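Centrosomal protein 120 (Oreochromis niloticus, PDB 6EWH) is a centrosomal protein that probably acts in centriole assembly and ciliogenesis, represented here by an engineered variant of its second C2 domain. Local coordinates at residues N140-V145 with T177-E182; I150-K155 with D167-L172. The protein carries 1 engineered substitution. One frame throughout, in Å; residues are numbered along the deposited sequence.

In the fold
Both contacts join strand 143-150, which lies at one edge of the six-stranded sheet, to its antiparallel neighbour 171-180. Along the chain contact 2 is nested inside contact 1, and their centres lie about 29 Å apart on opposite sides of the domain centre. Each is partly buried. Contact 1 is mostly regular sheet, running into loop at Ala142: a reciprocal pair of backbone bonds plus a threonine-threonine hydroxyl bond, with helices 97-105 and 128-133 over the face of Ala143 and Leu178. Contact 2 marks the place where the pairing stops and the chain enters a long loop. One backbone bond remains there, and apolar packing around Ile150, Leu151 and Pro170 does most of the rest.

Contact 1. Residues N140-V145 with T177-E182; sequences NKAATV and TLRREE
An antiparallel strand pair at the edge of the six-stranded sheet brings Ala143 and Leu178 together as a hydrogen-bonded pair. Ala143 N reaches Leu178 O at 2.9 Å, almost straight at 177°, and Leu178 N returns the bond to Ala143 O, also at 2.9 Å. Ala143 O is also met by Thr177 CA, in a CA-H...O contact of 3.1 Å. One residue along, Thr144 and Thr177 form the non-hydrogen-bonded pair, and here the side chains do the work. Each hydroxyl lies anti to its own carbonyl carbon (chi1 -63° and -68°), and Thr144 OG1 meets Thr177 OG1 at 2.6 Å, either being a possible donor. Thr144 CG2 also closes on Thr177 OG1, at 3.3 Å. Where the strand gives way to loop, Ala142 CB rests on Arg179 CB at 3.7 Å, and a water accepts from Arg180 N and donates weakly to Lys141 O. The Arg179 guanidinium turns from the contact to the carbonyl of Val183 and, weakly, those of Arg180 and Glu181. Leu131 of helix 128-133 covers Ala143 and Leu178 on the face away from the threonines. The whole is an antiparallel edge pair in the beta sandwich of a C2 domain.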
loop_
_atom_site.group_PDB
_atom_site.type_symbol
_atom_site.label_atom_id
_atom_site.label_comp_id
_atom_site.label_asym_id
_atom_site.label_seq_id
_atom_site.Cartn_x
_atom_site.Cartn_y
_atom_site.Cartn_z
ATOM N N ASN A 140 -14.913 2.834 18.028
ATOM C CA ASN A 140 -14.915 4.279 18.195
ATOM C C ASN A 140 -14.027 5.029 17.221
ATOM O O ASN A 140 -14.347 6.171 16.887
ATOM C CB ASN A 140 -14.517 4.658 19.629
ATOM C CG ASN A 140 -15.477 4.093 20.659
ATOM O OD1 ASN A 140 -16.642 4.489 20.715
ATOM N ND2 ASN A 140 -14.998 3.153 21.470
ATOM N N LYS A 141 -12.923 4.445 16.762
ATOM C CA LYS A 141 -12.040 5.216 15.901
ATOM C C LYS A 141 -11.367 4.330 14.869
ATOM O O LYS A 141 -11.179 3.125 15.076
ATOM C CB LYS A 141 -11.007 6.029 16.692
ATOM C CG LYS A 141 -10.167 5.244 17.671
ATOM C CD LYS A 141 -9.169 6.171 18.346
ATOM C CE LYS A 141 -8.318 5.440 19.366
ATOM N NZ LYS A 141 -7.285 6.338 19.953
ATOM N N ALA A 142 -11.011 4.952 13.749
ATOM C CA ALA A 142 -10.179 4.295 12.756
ATOM C C ALA A 142 -8.787 4.063 13.326
ATOM O O ALA A 142 -8.329 4.781 14.218
ATOM C CB ALA A 142 -10.077 5.167 11.503
ATOM N N ALA A 143 -8.120 3.030 12.818
ATOM C CA ALA A 143 -6.727 2.749 13.150
ATOM C C ALA A 143 -5.881 2.962 11.902
ATOM O O ALA A 143 -6.243 2.487 10.823
ATOM C CB ALA A 143 -6.571 1.301 13.620
ATOM N N THR A 144 -4.747 3.659 12.047
ATOM C CA THR A 144 -3.924 4.011 10.894
ATOM C C THR A 144 -2.448 3.834 11.214
ATOM O O THR A 144 -1.980 4.235 12.287
ATOM C CB THR A 144 -4.149 5.474 10.469
ATOM O OG1 THR A 144 -5.506 5.647 10.062
ATOM C CG2 THR A 144 -3.231 5.850 9.304
ATOM N N VAL A 145 -1.721 3.243 10.271
ATOM C CA VAL A 145 -0.263 3.249 10.275
ATOM C C VAL A 145 0.165 4.145 9.128
ATOM O O VAL A 145 -0.192 3.893 7.974
ATOM C CB VAL A 145 0.320 1.842 10.100
ATOM C CG1 VAL A 145 1.835 1.923 10.016
ATOM C CG2 VAL A 145 -0.086 0.969 11.262
ATOM N N THR A 177 -5.166 2.137 6.665
ATOM C CA THR A 177 -6.180 2.401 7.682
ATOM C C THR A 177 -7.224 1.294 7.699
ATOM O O THR A 177 -7.609 0.770 6.653
ATOM C CB THR A 177 -6.862 3.758 7.391
ATOM O OG1 THR A 177 -5.919 4.816 7.595
ATOM C CG2 THR A 177 -8.071 4.002 8.306
ATOM N N LEU A 178 -7.662 0.923 8.898
ATOM C CA LEU A 178 -8.795 0.025 9.077
ATOM C C LEU A 178 -9.837 0.739 9.925
ATOM O O LEU A 178 -9.499 1.347 10.941
ATOM C CB LEU A 178 -8.343 -1.258 9.773
ATOM C CG LEU A 178 -9.446 -2.275 10.070
ATOM C CD1 LEU A 178 -10.025 -2.862 8.781
ATOM C CD2 LEU A 178 -8.951 -3.374 10.983
ATOM N N ARG A 179 -11.104 0.677 9.506
ATOM C CA ARG A 179 -12.157 1.278 10.313
ATOM C C ARG A 179 -13.457 0.523 10.092
ATOM O O ARG A 179 -13.662 -0.091 9.043
ATOM C CB ARG A 179 -12.350 2.761 9.963
ATOM C CG ARG A 179 -12.775 3.000 8.528
ATOM C CD ARG A 179 -12.802 4.481 8.198
ATOM N NE ARG A 179 -13.204 4.700 6.811
ATOM C CZ ARG A 179 -14.458 4.665 6.378
ATOM N NH1 ARG A 179 -15.456 4.421 7.217
ATOM N NH2 ARG A 179 -14.717 4.871 5.092
ATOM N N ARG A 180 -14.337 0.589 11.083
ATOM C CA ARG A 180 -15.720 0.209 10.841
ATOM C C ARG A 180 -16.302 1.151 9.803
ATOM O O ARG A 180 -15.970 2.339 9.761
ATOM C CB ARG A 180 -16.538 0.306 12.129
ATOM C CG ARG A 180 -16.285 -0.824 13.106
ATOM C CD ARG A 180 -17.294 -0.744 14.251
ATOM N NE ARG A 180 -17.167 -1.793 15.262
ATOM C CZ ARG A 180 -17.641 -3.031 15.129
ATOM N NH1 ARG A 180 -18.262 -3.394 14.017
ATOM N NH2 ARG A 180 -17.495 -3.910 16.117
ATOM N N GLU A 181 -17.153 0.609 8.941
ATOM C CA GLU A 181 -17.663 1.409 7.840
ATOM C C GLU A 181 -18.438 2.619 8.341
ATOM O O GLU A 181 -18.387 3.690 7.719
ATOM C CB GLU A 181 -18.532 0.542 6.937
ATOM C CG GLU A 181 -18.999 1.268 5.693
ATOM C CD GLU A 181 -19.430 0.304 4.626
ATOM O OE1 GLU A 181 -20.491 -0.332 4.801
ATOM O OE2 GLU A 181 -18.698 0.181 3.623
ATOM N N GLU A 182 -19.129 2.480 9.472
ATOM C CA GLU A 182 -19.900 3.575 10.042
ATOM C C GLU A 182 -19.066 4.539 10.886
ATOM O O GLU A 182 -19.611 5.534 11.375
ATOM C CB GLU A 182 -21.081 3.027 10.848
ATOM C CG GLU A 182 -20.709 2.392 12.181
ATOM C CD GLU A 182 -20.341 0.923 12.069
ATOM O OE1 GLU A 182 -20.050 0.453 10.948
ATOM O OE2 GLU A 182 -20.354 0.233 13.113
HETATM O O HOH W 1 -13.312 1.946 13.357
#

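Contact 2. Residues I150-K155 with D167-L172; sequences ILQPPK and DLQPTL
Leu151 and Pro170 share the backbone hydrogen bond of this contact: Leu151 N donates to Pro170 O over 2.9 Å. The donor stands above the carbonyl plane, 39° out of it. The same Pro170 O takes, beside that bond, a weaker CA-H...O contact from Ile150 CA at 3.3 Å.

Apolar packing lies around it. Leu151 CB sits against Pro170 CB at 4.1 Å, while its CD1 reaches on to Leu172 CB. Ile150 CG2, anti to its backbone N, touches Gln169 CB at 4.0 Å, the two side chains crossing at about a right angle. Ile150 and Thr171 are an antiparallel non-hydrogen-bonded pair, the one bridge between these segments, at the end of strand 143-150, where the chain leaves the sheet for the long loop that joins strands 143-150 and 171-180. From here the outgoing chain also turns to the other sheet of the sandwich, Ile150 O bonding to Thr124 and the Gln152 backbone to Ser123.

Polar side chains are less certain, since Gln169 and Thr171 each have two conformers. In the conformer described here, Thr171 OG1 donates back to Gln169 O at 2.8 Å and lies in van der Waals contact with Ile150 CD1, 3.6 Å from Thr171 OG1. With Gln169 likewise in one of its two conformers, a water donates to both Leu151 O and Gln169 OE1.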
loop_
_atom_site.group_PDB
_atom_site.type_symbol
_atom_site.label_atom_id
_atom_site.label_comp_id
_atom_site.label_asym_id
_atom_site.label_seq_id
_atom_site.Cartn_x
_atom_site.Cartn_y
_atom_site.Cartn_z
ATOM N N ILE A 150 10.833 2.978 2.646
ATOM C CA ILE A 150 11.944 3.011 1.702
ATOM C C ILE A 150 11.697 2.034 0.561
ATOM O O ILE A 150 11.417 0.851 0.789
ATOM C CB ILE A 150 13.267 2.692 2.410
ATOM C CG1 ILE A 150 13.431 3.595 3.622
ATOM C CG2 ILE A 150 14.423 2.834 1.428
ATOM C CD1 ILE A 150 13.575 5.045 3.271
ATOM N N LEU A 151 11.830 2.519 -0.672
ATOM C CA LEU A 151 11.721 1.674 -1.853
ATOM C C LEU A 151 13.075 1.036 -2.150
ATOM O O LEU A 151 14.095 1.728 -2.201
ATOM C CB LEU A 151 11.246 2.488 -3.056
ATOM C CG LEU A 151 9.763 2.894 -2.995
ATOM C CD1 LEU A 151 9.508 4.092 -3.933
ATOM C CD2 LEU A 151 8.861 1.727 -3.363
ATOM N N GLN A 152 13.074 -0.281 -2.356
ATOM C CA GLN A 152 14.288 -1.039 -2.637
ATOM C C GLN A 152 14.273 -1.510 -4.078
ATOM O O GLN A 152 13.292 -2.134 -4.507
ATOM C CB GLN A 152 14.376 -2.268 -1.708
ATOM C CG GLN A 152 14.527 -1.935 -0.233
ATOM C CD GLN A 152 15.868 -1.309 0.085
ATOM O OE1 GLN A 152 16.785 -1.347 -0.729
ATOM N NE2 GLN A 152 15.988 -0.727 1.271
ATOM N N PRO A 153 15.347 -1.289 -4.833
ATOM C CA PRO A 153 15.424 -1.816 -6.201
ATOM C C PRO A 153 15.611 -3.322 -6.182
ATOM O O PRO A 153 16.117 -3.888 -5.200
ATOM C CB PRO A 153 16.673 -1.124 -6.763
ATOM C CG PRO A 153 17.533 -0.908 -5.561
ATOM C CD PRO A 153 16.575 -0.574 -4.443
ATOM N N PRO A 154 15.238 -4.012 -7.261
ATOM C CA PRO A 154 15.343 -5.476 -7.282
ATOM C C PRO A 154 16.758 -6.000 -7.503
ATOM O O PRO A 154 16.964 -7.218 -7.460
ATOM C CB PRO A 154 14.422 -5.857 -8.450
ATOM C CG PRO A 154 14.512 -4.693 -9.381
ATOM C CD PRO A 154 14.676 -3.468 -8.512
ATOM N N LYS A 155 17.733 -5.120 -7.709
ATOM C CA LYS A 155 19.100 -5.516 -8.018
ATOM C C LYS A 155 19.793 -6.082 -6.782
ATOM O O LYS A 155 19.427 -5.793 -5.640
ATOM C CB LYS A 155 19.896 -4.302 -8.495
ATOM C CG LYS A 155 19.184 -3.442 -9.525
ATOM C CD LYS A 155 19.189 -4.097 -10.896
ATOM C CE LYS A 155 18.466 -3.231 -11.917
ATOM N NZ LYS A 155 19.036 -1.853 -11.988
ATOM N N ASP A 167 22.547 9.297 3.462
ATOM C CA ASP A 167 22.102 8.446 2.365
ATOM C C ASP A 167 20.590 8.637 2.231
ATOM O O ASP A 167 19.793 7.808 2.678
ATOM C CB ASP A 167 22.486 6.987 2.633
ATOM C CG ASP A 167 22.297 6.093 1.422
ATOM O OD1 ASP A 167 21.854 6.595 0.362
ATOM O OD2 ASP A 167 22.596 4.885 1.530
ATOM N N LEU A 168 20.193 9.756 1.623
ATOM C CA LEU A 168 18.780 10.002 1.334
ATOM C C LEU A 168 18.324 8.987 0.292
ATOM O O LEU A 168 18.836 8.969 -0.831
ATOM C CB LEU A 168 18.598 11.429 0.823
ATOM C CG LEU A 168 19.083 12.557 1.744
ATOM C CD1 LEU A 168 18.870 13.923 1.103
ATOM C CD2 LEU A 168 18.391 12.482 3.096
ATOM N N GLN A 169 17.377 8.133 0.654
ATOM C CA GLN A 169 16.973 7.024 -0.192
ATOM C C GLN A 169 15.570 7.243 -0.739
ATOM O O GLN A 169 14.840 8.130 -0.278
ATOM C CB GLN A 169 17.074 5.690 0.576
ATOM C CG GLN A 169 18.448 5.007 0.377
ATOM C CD GLN A 169 18.475 3.509 0.706
ATOM O OE1 GLN A 169 18.125 2.664 -0.124
ATOM N NE2 GLN A 169 18.937 3.180 1.906
ATOM N N PRO A 170 15.177 6.487 -1.768
ATOM C CA PRO A 170 13.823 6.639 -2.312
ATOM C C PRO A 170 12.790 6.287 -1.259
ATOM O O PRO A 170 12.851 5.232 -0.627
ATOM C CB PRO A 170 13.785 5.639 -3.470
ATOM C CG PRO A 170 15.173 5.328 -3.777
ATOM C CD PRO A 170 15.928 5.454 -2.508
ATOM N N THR A 171 11.822 7.171 -1.091
ATOM C CA THR A 171 10.886 7.098 0.008
ATOM C C THR A 171 9.480 7.294 -0.540
ATOM O O THR A 171 9.281 8.122 -1.434
ATOM C CB THR A 171 11.238 8.220 0.982
ATOM O OG1 THR A 171 12.588 8.032 1.440
ATOM C CG2 THR A 171 10.302 8.242 2.146
ATOM N N LEU A 172 8.531 6.537 0.002
ATOM C CA LEU A 172 7.116 6.649 -0.364
ATOM C C LEU A 172 6.307 6.812 0.912
ATOM O O LEU A 172 6.353 5.948 1.791
ATOM C CB LEU A 172 6.661 5.383 -1.093
ATOM C CG LEU A 172 5.212 5.390 -1.589
ATOM C CD1 LEU A 172 5.044 6.479 -2.630
ATOM C CD2 LEU A 172 4.841 4.046 -2.167
HETATM O O HOH W 2 16.721 2.025 -2.201
#